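Local coordinates for protein nicotinate phosphoribosyltransferase (Vibrio cholerae, PDB 4HL7) that probably catalyses the ATP-driven formation of nicotinate D-ribonucleotide from nicotinate and 5-phosphoribosyl 1-diphosphate, a step in NAD(+) biosynthesis, at residues H232-G237 and E253-A258; L353-A358 and V366-L371. All blocks are in the same frame, centred on the assembly; numbering follows the deposited sequence.

Contact 1 (H232-G237 and E253-A258); sequences HEWFMG and ERWLTA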
loop_
_atom_site.group_PDB
_atom_site.type_symbol
_atom_site.label_atom_id
_atom_site.label_comp_id
_atom_site.label_asym_id
_atom_site.label_seq_id
_atom_site.Cartn_x
_atom_site.Cartn_y
_atom_site.Cartn_z
ATOM N N HIS A 232 -2.271 -7.136 -0.503
ATOM C CA HIS A 232 -2.652 -8.248 -1.424
ATOM C C HIS A 232 -1.573 -9.329 -1.527
ATOM O O HIS A 232 -1.873 -10.496 -1.651
ATOM C CB HIS A 232 -2.872 -7.728 -2.844
ATOM C CG HIS A 232 -4.030 -6.792 -2.934
ATOM N ND1 HIS A 232 -3.862 -5.472 -3.036
ATOM C CD2 HIS A 232 -5.414 -7.028 -2.859
ATOM C CE1 HIS A 232 -5.099 -4.865 -3.014
ATOM N NE2 HIS A 232 -6.034 -5.828 -2.916
ATOM N N GLU A 233 -0.306 -8.933 -1.430
ATOM C CA GLU A 233 0.789 -9.933 -1.601
ATOM C C GLU A 233 0.751 -11.053 -0.643
ATOM O O GLU A 233 1.156 -12.131 -0.994
ATOM C CB GLU A 233 2.210 -9.262 -1.545
ATOM C CG GLU A 233 2.603 -8.822 -0.199
ATOM C CD GLU A 233 4.067 -8.325 -0.145
ATOM O OE1 GLU A 233 5.028 -9.163 -0.276
ATOM O OE2 GLU A 233 4.216 -7.114 0.125
ATOM N N TRP A 234 0.190 -10.850 0.562
ATOM C CA TRP A 234 0.071 -11.962 1.498
ATOM C C TRP A 234 -0.893 -13.019 0.918
ATOM O O TRP A 234 -0.627 -14.236 0.868
ATOM C CB TRP A 234 -0.454 -11.392 2.819
ATOM C CG TRP A 234 -0.748 -12.414 3.880
ATOM C CD1 TRP A 234 -1.990 -12.760 4.404
ATOM C CD2 TRP A 234 0.222 -13.226 4.600
ATOM N NE1 TRP A 234 -1.849 -13.691 5.430
ATOM C CE2 TRP A 234 -0.534 -14.024 5.569
ATOM C CE3 TRP A 234 1.614 -13.353 4.555
ATOM C CZ2 TRP A 234 0.086 -14.895 6.447
ATOM C CZ3 TRP A 234 2.246 -14.270 5.439
ATOM C CH2 TRP A 234 1.502 -14.992 6.385
ATOM N N PHE A 235 -2.000 -12.536 0.359
ATOM C CA PHE A 235 -2.993 -13.495 -0.237
ATOM C C PHE A 235 -2.477 -14.107 -1.548
ATOM O O PHE A 235 -2.699 -15.313 -1.857
ATOM C CB PHE A 235 -4.279 -12.712 -0.479
ATOM C CG PHE A 235 -4.855 -12.175 0.806
ATOM C CD1 PHE A 235 -4.501 -10.925 1.274
ATOM C CD2 PHE A 235 -5.642 -12.972 1.601
ATOM C CE1 PHE A 235 -4.970 -10.480 2.514
ATOM C CE2 PHE A 235 -6.091 -12.524 2.858
ATOM C CZ PHE A 235 -5.762 -11.269 3.290
HETATM N N MSE A 236 -1.776 -13.277 -2.332
HETATM C CA MSE A 236 -1.262 -13.749 -3.637
HETATM C C MSE A 236 -0.178 -14.785 -3.387
HETATM O O MSE A 236 -0.164 -15.812 -4.033
HETATM C CB MSE A 236 -0.629 -12.517 -4.361
HETATM C CG MSE A 236 -1.756 -11.616 -4.884
HETATM SE SE MSE A 236 -0.939 -9.863 -5.351
HETATM C CE MSE A 236 -0.224 -10.452 -7.080
ATOM N N GLY A 237 0.740 -14.521 -2.432
ATOM C CA GLY A 237 1.815 -15.511 -2.154
ATOM C C GLY A 237 1.233 -16.889 -1.815
ATOM O O GLY A 237 1.787 -17.921 -2.169
ATOM N N GLU A 253 -6.593 -17.132 7.729
ATOM C CA GLU A 253 -6.362 -17.843 8.959
ATOM C C GLU A 253 -4.966 -17.597 9.506
ATOM O O GLU A 253 -4.781 -17.426 10.707
ATOM C CB GLU A 253 -6.602 -19.360 8.701
ATOM C CG GLU A 253 -8.083 -19.589 8.382
ATOM C CD GLU A 253 -8.335 -21.028 8.001
ATOM O OE1 GLU A 253 -7.421 -21.637 7.461
ATOM O OE2 GLU A 253 -9.442 -21.519 8.236
ATOM N N ARG A 254 -3.966 -17.610 8.638
ATOM C CA ARG A 254 -2.585 -17.561 9.102
ATOM C C ARG A 254 -2.205 -16.164 9.582
ATOM O O ARG A 254 -1.310 -16.027 10.388
ATOM C CB ARG A 254 -1.640 -17.993 7.999
ATOM C CG ARG A 254 -1.713 -19.517 7.860
ATOM C CD ARG A 254 -0.397 -20.139 7.475
ATOM N NE ARG A 254 -0.182 -21.386 8.232
ATOM C CZ ARG A 254 0.920 -22.117 8.157
ATOM N NH1 ARG A 254 1.890 -21.750 7.325
ATOM N NH2 ARG A 254 1.040 -23.238 8.884
ATOM N N TRP A 255 -2.876 -15.121 9.097
ATOM C CA TRP A 255 -2.620 -13.790 9.674
ATOM C C TRP A 255 -2.944 -13.805 11.172
ATOM O O TRP A 255 -2.230 -13.260 11.996
ATOM C CB TRP A 255 -3.463 -12.705 8.966
ATOM C CG TRP A 255 -3.108 -11.313 9.426
ATOM C CD1 TRP A 255 -3.747 -10.500 10.373
ATOM C CD2 TRP A 255 -1.908 -10.581 9.049
ATOM N NE1 TRP A 255 -3.026 -9.294 10.541
ATOM C CE2 TRP A 255 -1.953 -9.291 9.725
ATOM C CE3 TRP A 255 -0.848 -10.853 8.200
ATOM C CZ2 TRP A 255 -0.944 -8.336 9.565
ATOM C CZ3 TRP A 255 0.139 -9.864 8.030
ATOM C CH2 TRP A 255 0.071 -8.645 8.690
ATOM N N LEU A 256 -4.077 -14.419 11.514
ATOM C CA LEU A 256 -4.524 -14.524 12.910
ATOM C C LEU A 256 -3.573 -15.376 13.790
ATOM O O LEU A 256 -3.399 -15.093 14.954
ATOM C CB LEU A 256 -5.917 -15.128 12.953
ATOM C CG LEU A 256 -6.976 -14.228 12.245
ATOM C CD1 LEU A 256 -8.357 -14.927 12.305
ATOM C CD2 LEU A 256 -7.073 -12.733 12.685
ATOM N N THR A 257 -2.932 -16.385 13.213
ATOM C CA THR A 257 -2.034 -17.262 14.026
ATOM C C THR A 257 -0.592 -16.756 14.048
ATOM O O THR A 257 0.250 -17.321 14.756
ATOM C CB THR A 257 -2.106 -18.712 13.584
ATOM O OG1 THR A 257 -1.894 -18.800 12.203
ATOM C CG2 THR A 257 -3.516 -19.281 13.887
ATOM N N ALA A 258 -0.328 -15.711 13.259
ATOM C CA ALA A 258 0.997 -15.040 13.231
ATOM C C ALA A 258 1.198 -14.090 14.407
ATOM O O ALA A 258 2.321 -13.777 14.740
ATOM C CB ALA A 258 1.144 -14.293 11.921
#
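The indole of Trp-234 lies across the start of the Trp-255 side chain, its pyrrole and benzo atoms both taking part. CE3 of Trp-255 stands over one indole face, 4.1 Å from CE2 of Trp-234 and displaced toward the rim. The pair is T-shaped: the edge of Trp-255 meets the face of Trp-234, the five-membered ring of Trp-234 and the six-membered ring of Trp-255 having centroids 5.5 Å apart and planes at 74°. Beside it, NE1 of Trp-234 rests 4.0 Å from CB of Trp-255, so the ring is applied to the root of its partner as well as to its edge. On the benzo ring, CZ2 of Trp-234 abuts CB of Arg-254 at 3.9 Å.

With CG anti to the backbone N (chi1 175°), Trp-234 reaches straight out from helix 232-241 and bridges the gap to helix 247-258, whose nearest CA, that of Trp-255, is 8.8 Å from the CA of Trp-234. A long flat indole suits this place because it spans that distance and fills the interface with apolar ring surface. Within its own helix it also sets CD1 over the centre of the Phe-235 ring. Arginine fits the margin: its methylene root packs on the indole while the bent chain carries the guanidinium away to a hydrogen bond between NH1 and Tyr-34 OH and a cation-pi contact with Phe-33. The buried indole nitrogens are satisfied, NE1 of Trp-234 by Ala-251 O and NE1 of Trp-255 by Leu-263 O.

This is helix-to-helix aromatic packing in the TIM-barrel-like domain of the NAPRTase family. Trp-234 follows two residues after His-232, the predicted autophosphorylation site, unmodified here and hydrogen-bonded through NE2 to Asp-269.

Contact 2 (L353-A358 and V366-L371); sequences LTNDLA and VEYRPL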
loop_
_atom_site.group_PDB
_atom_site.type_symbol
_atom_site.label_atom_id
_atom_site.label_comp_id
_atom_site.label_asym_id
_atom_site.label_seq_id
_atom_site.Cartn_x
_atom_site.Cartn_y
_atom_site.Cartn_z
ATOM N N LEU A 353 -2.944 13.361 -0.512
ATOM C CA LEU A 353 -2.296 14.046 0.625
ATOM C C LEU A 353 -0.845 14.475 0.353
ATOM O O LEU A 353 -0.511 15.650 0.587
ATOM C CB LEU A 353 -2.350 13.220 1.949
ATOM C CG LEU A 353 -3.754 13.018 2.567
ATOM C CD1 LEU A 353 -3.670 12.093 3.779
ATOM C CD2 LEU A 353 -4.377 14.380 2.931
ATOM N N THR A 354 0.003 13.512 -0.069
ATOM C CA THR A 354 1.479 13.708 -0.090
ATOM C C THR A 354 2.080 13.998 -1.444
ATOM O O THR A 354 3.323 14.172 -1.574
ATOM C CB THR A 354 2.198 12.474 0.514
ATOM O OG1 THR A 354 1.938 11.326 -0.292
ATOM C CG2 THR A 354 1.774 12.234 1.963
ATOM N N ASN A 355 1.240 14.097 -2.476
ATOM C CA ASN A 355 1.768 14.413 -3.800
ATOM C C ASN A 355 0.736 15.108 -4.675
ATOM O O ASN A 355 0.381 14.625 -5.751
ATOM C CB ASN A 355 2.236 13.111 -4.471
ATOM C CG ASN A 355 3.313 13.365 -5.522
ATOM O OD1 ASN A 355 3.495 14.478 -5.988
ATOM N ND2 ASN A 355 4.013 12.329 -5.898
ATOM N N ASP A 356 0.299 16.263 -4.217
ATOM C CA ASP A 356 -0.733 17.011 -4.916
ATOM C C ASP A 356 -0.280 18.476 -4.968
ATOM O O ASP A 356 -0.124 19.126 -3.931
ATOM C CB ASP A 356 -2.082 16.875 -4.190
ATOM C CG ASP A 356 -3.217 17.658 -4.924
ATOM O OD1 ASP A 356 -4.396 17.655 -4.469
ATOM O OD2 ASP A 356 -2.890 18.247 -5.981
ATOM N N LEU A 357 -0.051 18.984 -6.182
ATOM C CA LEU A 357 0.384 20.386 -6.365
ATOM C C LEU A 357 -0.709 21.164 -7.097
ATOM O O LEU A 357 -0.470 22.254 -7.636
ATOM C CB LEU A 357 1.702 20.475 -7.178
ATOM C CG LEU A 357 2.892 19.784 -6.491
ATOM C CD1 LEU A 357 4.167 19.990 -7.299
ATOM C CD2 LEU A 357 3.033 20.402 -5.116
ATOM N N ALA A 358 -1.905 20.596 -7.075
ATOM C CA ALA A 358 -3.070 21.229 -7.681
ATOM C C ALA A 358 -2.761 21.644 -9.143
ATOM O O ALA A 358 -3.070 22.735 -9.555
ATOM C CB ALA A 358 -3.531 22.433 -6.836
ATOM N N VAL A 366 3.959 22.872 -18.376
ATOM C CA VAL A 366 3.521 21.496 -18.208
ATOM C C VAL A 366 2.869 21.342 -16.828
ATOM O O VAL A 366 3.500 21.693 -15.822
ATOM C CB VAL A 366 4.727 20.536 -18.273
ATOM C CG1 VAL A 366 4.293 19.072 -18.119
ATOM C CG2 VAL A 366 5.538 20.752 -19.539
ATOM N N GLU A 367 1.642 20.794 -16.772
ATOM C CA GLU A 367 0.948 20.530 -15.480
ATOM C C GLU A 367 1.591 19.378 -14.705
ATOM O O GLU A 367 1.858 18.291 -15.266
ATOM C CB GLU A 367 -0.526 20.169 -15.659
ATOM C CG GLU A 367 -1.439 21.341 -15.981
ATOM C CD GLU A 367 -2.804 20.857 -16.428
ATOM O OE1 GLU A 367 -3.681 20.711 -15.566
ATOM O OE2 GLU A 367 -2.977 20.581 -17.638
ATOM N N TYR A 368 1.831 19.620 -13.416
ATOM C CA TYR A 368 2.425 18.604 -12.572
ATOM C C TYR A 368 1.464 17.449 -12.402
ATOM O O TYR A 368 0.292 17.672 -12.141
ATOM C CB TYR A 368 2.753 19.165 -11.195
ATOM C CG TYR A 368 3.317 18.090 -10.327
ATOM C CD1 TYR A 368 4.656 17.671 -10.504
ATOM C CD2 TYR A 368 2.517 17.429 -9.370
ATOM C CE1 TYR A 368 5.187 16.622 -9.736
ATOM C CE2 TYR A 368 3.044 16.378 -8.610
ATOM C CZ TYR A 368 4.373 15.990 -8.798
ATOM O OH TYR A 368 4.889 14.959 -8.051
ATOM N N ARG A 369 1.968 16.207 -12.501
ATOM C CA ARG A 369 1.228 14.999 -12.092
ATOM C C ARG A 369 2.266 14.099 -11.340
ATOM O O ARG A 369 3.444 14.138 -11.667
ATOM C CB ARG A 369 0.673 14.241 -13.321
ATOM C CG ARG A 369 -0.598 14.881 -13.948
ATOM C CD ARG A 369 -0.741 14.559 -15.439
ATOM N N PRO A 370 1.824 13.335 -10.347
ATOM C CA PRO A 370 2.731 12.367 -9.686
ATOM C C PRO A 370 3.278 11.366 -10.688
ATOM O O PRO A 370 2.652 11.145 -11.739
ATOM C CB PRO A 370 1.801 11.619 -8.694
ATOM C CG PRO A 370 0.700 12.581 -8.430
ATOM C CD PRO A 370 0.490 13.372 -9.707
ATOM N N LEU A 371 4.408 10.726 -10.345
ATOM C CA LEU A 371 4.991 9.674 -11.189
ATOM C C LEU A 371 4.056 8.482 -11.161
ATOM O O LEU A 371 3.559 8.090 -10.113
ATOM C CB LEU A 371 6.364 9.255 -10.652
ATOM C CG LEU A 371 7.180 8.235 -11.477
ATOM C CD1 LEU A 371 6.618 8.050 -12.895
ATOM C CD2 LEU A 371 8.637 8.661 -11.537
HETATM O O HOH W 1 6.048 11.718 -8.108
HETATM O O HOH W 2 -0.977 18.092 -9.099
#
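Asn-355, where the chain leaves helix 351-354, meets Tyr-368 and Pro-370 of the loop that leads into strand 372-380. An Asx turn at Asp-356 follows, and the contact closes a loop within the TIM-barrel-like domain. Asn-355 holds CG anti to its own N (chi1 -155°), and both ends of its amide find partners. OD1 of Asn-355 accepts the Tyr-368 OH at 2.5 Å, a short bond lying in the carbonyl plane on a lone pair, with a C=O...O angle of 124°. ND2 of Asn-355 gives one proton to Arg-188 O and donates to water 1, which also accepts from Leu-371 N at 2.9 Å. An amide suits this buried spot because it can accept from a phenol and donate twice elsewhere. Pro-370 slides past it, its CB 3.6 Å from ND2 of Asn-355 and its CG 3.4 Å from the Asn-355 O; the proline ring offers carbon surface there.

The CB of Asp-356 points away from 366-371. OD2 of Asp-356 accepts from Ala-358 N at 2.8 Å, making the Asx turn, while OD1 pairs with Lys-163 of helix 155-174; the two oxygens thus secure the bend and tie it to a helix.

Leu-357 comes back toward Tyr-368, a branched apolar residue laid on an aromatic face: CD1 of Leu-357 sits 3.7 Å from the ring centroid of Tyr-368, just 15° off the ring normal, in a CH-pi contact. The Tyr-368 ring is thus held by its hydroxyl and over one face by Leu-357, with Trp-148 packing against it edge-to-face. At the edge of the ring and in its plane, water 2 accepts from Leu-357 N at 3.2 Å and donates weakly to Tyr-368 O, joining the two backbones.

Read from the N terminus, the chain reaches contact 1 first: helix 232-241 runs into helix 247-258, and the packing of 232-237 against 253-258 closes a helix-loop-helix unit within the connection from strand 210-213 to strand 265-267 of the parallel sheet. Three more strands of that sheet follow, ending with 344-349, before contact 2 opens. There 353-358 and 366-371 close a short loop without regular structure, just before strand 372-380 enters the antiparallel sheet. The two loops stand in series, neither nested nor crossing, on opposite sides of the chain's centre. The centres of contact 1 and contact 2 lie 34 Å apart. Contact 1 joins two helices; contact 2 marks the passage from parallel to antiparallel sheet.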